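Local coordinates for putative exported protein (Bacteroides fragilis, PDB 3FZX) that is of unknown function but binds calcium and probably handles lipid or another hydrophobic ligand, at residues 17-28 against 207-218. Residues are numbered along the deposited sequence; the frame is centred on the assembly and turned at random.
Sequences EQITRNCYTADG and LQSYSVLERIKK
T20 and R215 sit opposite each other where strands 18-25 and 207-217 pair antiparallel, and the register slips by one between T20 and R21. In this classic beta bulge E214 and R215 both face T20, whose carbonyl oxygen accepts from E214 N (2.8 Å) and R215 N (3.2 Å), both reaching it from the same face of its plane. Pairing is regular on either side, from Q18 with K217 to Y24 with Y210.

On the face that carries the tyrosines, Y24 CB lies over the Y210 ring, 3.8 Å from its centroid. The rings themselves are near parallel (24°) but displaced, with little ring-on-ring overlap. Y210 places CG between its backbone N and carbonyl carbon (chi1 65°), which carries the ring under Y24 CB and sets OH against G28 CA in the 25-28 type I turn. On the other face the R21 chain turns at its third torsion (80°), bringing NE to S211 OG (3.1 Å) within its guanidinium plane. Toward the C-terminal end of 207-217, I19 packs CG2 tightly on L213 CD1 (3.4 Å) and CD1 on I216 CG1.

R21 NH1 also salt-bridges D84, and S211 OG bonds S198. This first-to-last pairing closes the antiparallel barrel, with strands 30-44 and 194-202 flanking it and helix 89-94 touching C23 and S209.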
loop_
_atom_site.group_PDB
_atom_site.type_symbol
_atom_site.label_atom_id
_atom_site.label_comp_id
_atom_site.label_asym_id
_atom_site.label_seq_id
_atom_site.Cartn_x
_atom_site.Cartn_y
_atom_site.Cartn_z
ATOM N N GLU A 17 -9.974 -19.862 5.289
ATOM C CA GLU A 17 -9.561 -19.816 6.707
ATOM C C GLU A 17 -10.004 -18.493 7.327
ATOM O O GLU A 17 -9.977 -17.471 6.650
ATOM C CB GLU A 17 -8.041 -19.997 6.866
ATOM C CG GLU A 17 -7.569 -19.947 8.321
ATOM C CD GLU A 17 -6.129 -20.336 8.516
ATOM O OE1 GLU A 17 -5.441 -20.682 7.525
ATOM O OE2 GLU A 17 -5.687 -20.291 9.683
ATOM N N GLN A 18 -10.376 -18.533 8.609
ATOM C CA GLN A 18 -10.963 -17.394 9.326
ATOM C C GLN A 18 -10.328 -17.218 10.712
ATOM O O GLN A 18 -10.267 -18.158 11.479
ATOM C CB GLN A 18 -12.464 -17.637 9.459
ATOM C CG GLN A 18 -13.282 -16.398 9.396
ATOM C CD GLN A 18 -14.751 -16.703 9.269
ATOM O OE1 GLN A 18 -15.505 -16.574 10.234
ATOM N NE2 GLN A 18 -15.167 -17.130 8.079
ATOM N N ILE A 19 -9.806 -16.030 10.989
ATOM C CA ILE A 19 -9.110 -15.705 12.234
ATOM C C ILE A 19 -9.922 -14.616 12.913
ATOM O O ILE A 19 -10.324 -13.656 12.246
ATOM C CB ILE A 19 -7.683 -15.117 11.978
ATOM C CG1 ILE A 19 -6.759 -16.151 11.326
ATOM C CG2 ILE A 19 -7.024 -14.627 13.262
ATOM C CD1 ILE A 19 -6.702 -17.425 11.996
ATOM N N THR A 20 -10.176 -14.771 14.215
ATOM C CA THR A 20 -10.884 -13.778 15.007
ATOM C C THR A 20 -9.966 -13.290 16.095
ATOM O O THR A 20 -9.330 -14.091 16.764
ATOM C CB THR A 20 -12.117 -14.372 15.643
ATOM O OG1 THR A 20 -12.911 -14.936 14.607
ATOM C CG2 THR A 20 -12.941 -13.302 16.423
ATOM N N ARG A 21 -9.897 -11.968 16.255
ATOM C CA ARG A 21 -9.145 -11.362 17.329
ATOM C C ARG A 21 -10.086 -10.407 18.109
ATOM O O ARG A 21 -10.848 -9.636 17.516
ATOM C CB ARG A 21 -7.935 -10.632 16.753
ATOM C CG ARG A 21 -6.869 -10.387 17.799
ATOM C CD ARG A 21 -5.475 -10.115 17.262
ATOM N NE ARG A 21 -5.358 -8.723 16.833
ATOM C CZ ARG A 21 -5.292 -8.298 15.579
ATOM N NH1 ARG A 21 -5.287 -9.158 14.569
ATOM N NH2 ARG A 21 -5.208 -6.991 15.337
ATOM N N ASN A 22 -10.043 -10.490 19.434
ATOM C CA ASN A 22 -10.869 -9.657 20.308
ATOM C C ASN A 22 -10.073 -8.452 20.803
ATOM O O ASN A 22 -8.863 -8.582 21.055
ATOM C CB ASN A 22 -11.393 -10.472 21.511
ATOM C CG ASN A 22 -12.545 -11.379 21.141
ATOM O OD1 ASN A 22 -12.976 -11.430 19.993
ATOM N ND2 ASN A 22 -13.060 -12.084 22.118
ATOM N N CYS A 23 -10.764 -7.310 20.964
ATOM C CA CYS A 23 -10.165 -6.056 21.458
ATOM C C CYS A 23 -10.743 -5.678 22.788
ATOM O O CYS A 23 -11.964 -5.722 22.940
ATOM C CB CYS A 23 -10.458 -4.920 20.487
ATOM S SG CYS A 23 -9.845 -5.332 18.834
ATOM N N TYR A 24 -9.867 -5.262 23.709
ATOM C CA TYR A 24 -10.233 -4.974 25.089
ATOM C C TYR A 24 -9.744 -3.597 25.576
ATOM O O TYR A 24 -8.698 -3.110 25.128
ATOM C CB TYR A 24 -9.641 -6.049 26.038
ATOM C CG TYR A 24 -10.007 -7.466 25.657
ATOM C CD1 TYR A 24 -11.190 -8.045 26.118
ATOM C CD2 TYR A 24 -9.158 -8.239 24.839
ATOM C CE1 TYR A 24 -11.547 -9.351 25.747
ATOM C CE2 TYR A 24 -9.494 -9.535 24.484
ATOM C CZ TYR A 24 -10.696 -10.088 24.938
ATOM O OH TYR A 24 -11.077 -11.354 24.569
ATOM N N THR A 25 -10.508 -3.019 26.525
ATOM C CA THR A 25 -10.088 -1.864 27.299
ATOM C C THR A 25 -9.033 -2.367 28.281
ATOM O O THR A 25 -8.903 -3.599 28.541
ATOM C CB THR A 25 -11.263 -1.183 28.118
ATOM O OG1 THR A 25 -11.640 -1.977 29.274
ATOM C CG2 THR A 25 -12.478 -0.905 27.250
ATOM N N ALA A 26 -8.298 -1.419 28.849
ATOM C CA ALA A 26 -7.294 -1.702 29.876
ATOM C C ALA A 26 -7.883 -2.440 31.059
ATOM O O ALA A 26 -7.148 -3.055 31.795
ATOM C CB ALA A 26 -6.645 -0.396 30.380
ATOM N N ASP A 27 -9.193 -2.328 31.276
ATOM C CA ASP A 27 -9.879 -3.071 32.346
ATOM C C ASP A 27 -10.473 -4.427 31.942
ATOM O O ASP A 27 -11.217 -5.037 32.711
ATOM C CB ASP A 27 -10.925 -2.170 33.010
ATOM C CG ASP A 27 -10.288 -1.133 33.920
ATOM O OD1 ASP A 27 -9.179 -1.394 34.450
ATOM O OD2 ASP A 27 -10.887 -0.051 34.103
ATOM N N GLY A 28 -10.112 -4.895 30.754
ATOM C CA GLY A 28 -10.460 -6.227 30.285
ATOM C C GLY A 28 -11.828 -6.375 29.646
ATOM O O GLY A 28 -12.257 -7.503 29.346
ATOM N N LEU A 207 -1.481 1.267 30.470
ATOM C CA LEU A 207 -2.185 0.453 29.491
ATOM C C LEU A 207 -3.463 1.143 29.004
ATOM O O LEU A 207 -4.289 1.575 29.789
ATOM C CB LEU A 207 -2.493 -0.936 30.068
ATOM C CG LEU A 207 -3.174 -1.970 29.141
ATOM C CD1 LEU A 207 -2.315 -2.267 27.930
ATOM C CD2 LEU A 207 -3.511 -3.278 29.908
ATOM N N GLN A 208 -3.591 1.274 27.695
ATOM C CA GLN A 208 -4.751 1.868 27.058
ATOM C C GLN A 208 -5.687 0.801 26.488
ATOM O O GLN A 208 -6.896 0.971 26.483
ATOM C CB GLN A 208 -4.273 2.776 25.932
ATOM C CG GLN A 208 -3.320 3.848 26.431
ATOM C CD GLN A 208 -4.020 4.799 27.382
ATOM O OE1 GLN A 208 -3.679 4.901 28.565
ATOM N NE2 GLN A 208 -5.054 5.454 26.874
ATOM N N SER A 209 -5.133 -0.311 26.026
ATOM C CA SER A 209 -5.933 -1.320 25.356
ATOM C C SER A 209 -5.052 -2.485 24.971
ATOM O O SER A 209 -3.807 -2.435 25.100
ATOM C CB SER A 209 -6.580 -0.757 24.084
ATOM O OG SER A 209 -5.616 -0.087 23.283
ATOM N N TYR A 210 -5.706 -3.552 24.543
ATOM C CA TYR A 210 -4.995 -4.703 24.057
ATOM C C TYR A 210 -5.932 -5.598 23.257
ATOM O O TYR A 210 -7.179 -5.499 23.373
ATOM C CB TYR A 210 -4.330 -5.453 25.202
ATOM C CG TYR A 210 -5.266 -6.085 26.197
ATOM C CD1 TYR A 210 -5.776 -5.343 27.256
ATOM C CD2 TYR A 210 -5.599 -7.438 26.115
ATOM C CE1 TYR A 210 -6.601 -5.904 28.172
ATOM C CE2 TYR A 210 -6.452 -8.026 27.052
ATOM C CZ TYR A 210 -6.935 -7.235 28.069
ATOM O OH TYR A 210 -7.770 -7.735 28.991
ATOM N N SER A 211 -5.329 -6.445 22.433
ATOM C CA SER A 211 -6.068 -7.414 21.656
ATOM C C SER A 211 -5.377 -8.771 21.745
ATOM O O SER A 211 -4.163 -8.846 21.955
ATOM C CB SER A 211 -6.205 -6.930 20.211
ATOM O OG SER A 211 -5.001 -7.095 19.494
ATOM N N VAL A 212 -6.169 -9.841 21.631
ATOM C CA VAL A 212 -5.704 -11.214 21.753
ATOM C C VAL A 212 -6.440 -12.083 20.726
ATOM O O VAL A 212 -7.658 -11.982 20.550
ATOM C CB VAL A 212 -5.987 -11.795 23.176
ATOM C CG1 VAL A 212 -5.341 -13.176 23.346
ATOM C CG2 VAL A 212 -5.495 -10.834 24.268
ATOM N N LEU A 213 -5.686 -12.930 20.043
ATOM C CA LEU A 213 -6.230 -13.936 19.138
ATOM C C LEU A 213 -7.262 -14.762 19.893
ATOM O O LEU A 213 -6.996 -15.260 20.981
ATOM C CB LEU A 213 -5.104 -14.852 18.640
ATOM C CG LEU A 213 -5.492 -15.973 17.656
ATOM C CD1 LEU A 213 -6.055 -15.417 16.386
ATOM C CD2 LEU A 213 -4.270 -16.871 17.426
ATOM N N GLU A 214 -8.441 -14.892 19.305
ATOM C CA GLU A 214 -9.564 -15.560 19.929
ATOM C C GLU A 214 -9.918 -16.894 19.255
ATOM O O GLU A 214 -10.295 -17.834 19.931
ATOM C CB GLU A 214 -10.775 -14.598 19.902
ATOM C CG GLU A 214 -12.117 -15.169 20.378
ATOM C CD GLU A 214 -12.141 -15.534 21.839
ATOM O OE1 GLU A 214 -11.230 -15.106 22.566
ATOM O OE2 GLU A 214 -13.102 -16.204 22.279
ATOM N N ARG A 215 -9.821 -16.980 17.931
ATOM C CA ARG A 215 -10.242 -18.188 17.233
ATOM C C ARG A 215 -9.586 -18.329 15.848
ATOM O O ARG A 215 -9.411 -17.332 15.143
ATOM C CB ARG A 215 -11.776 -18.148 17.072
ATOM C CG ARG A 215 -12.407 -19.418 16.532
ATOM C CD ARG A 215 -13.878 -19.241 16.170
ATOM N NE ARG A 215 -14.398 -20.454 15.521
ATOM C CZ ARG A 215 -15.609 -20.598 14.961
ATOM N NH1 ARG A 215 -16.491 -19.598 14.950
ATOM N NH2 ARG A 215 -15.942 -21.762 14.399
ATOM N N ILE A 216 -9.233 -19.574 15.499
ATOM C CA ILE A 216 -8.766 -19.969 14.183
ATOM C C ILE A 216 -9.753 -21.026 13.676
ATOM O O ILE A 216 -9.978 -22.012 14.350
ATOM C CB ILE A 216 -7.350 -20.587 14.259
ATOM C CG1 ILE A 216 -6.316 -19.538 14.714
ATOM C CG2 ILE A 216 -6.928 -21.137 12.900
ATOM C CD1 ILE A 216 -4.977 -20.122 15.161
ATOM N N LYS A 217 -10.370 -20.800 12.523
ATOM C CA LYS A 217 -11.305 -21.749 11.900
ATOM C C LYS A 217 -10.741 -22.022 10.503
ATOM O O LYS A 217 -10.756 -21.130 9.637
ATOM C CB LYS A 217 -12.711 -21.144 11.795
ATOM C CG LYS A 217 -13.791 -22.088 11.228
ATOM C CD LYS A 217 -15.024 -21.312 10.769
ATOM C CE LYS A 217 -16.145 -22.237 10.281
ATOM N NZ LYS A 217 -17.297 -21.486 9.665
ATOM N N LYS A 218 -10.187 -23.217 10.311
ATOM C CA LYS A 218 -9.665 -23.643 9.025
ATOM C C LYS A 218 -10.744 -24.478 8.353
ATOM O O LYS A 218 -11.739 -23.945 7.834
ATOM C CB LYS A 218 -8.392 -24.466 9.192
ATOM C CG LYS A 218 -7.297 -23.733 9.881
ATOM C CD LYS A 218 -6.059 -24.555 9.897
ATOM C CE LYS A 218 -4.931 -23.780 10.512
ATOM N NZ LYS A 218 -3.673 -24.557 10.438
ATOM O OXT LYS A 218 -10.661 -25.706 8.321
HETATM O O HOH W 1 -12.235 -17.451 13.549
#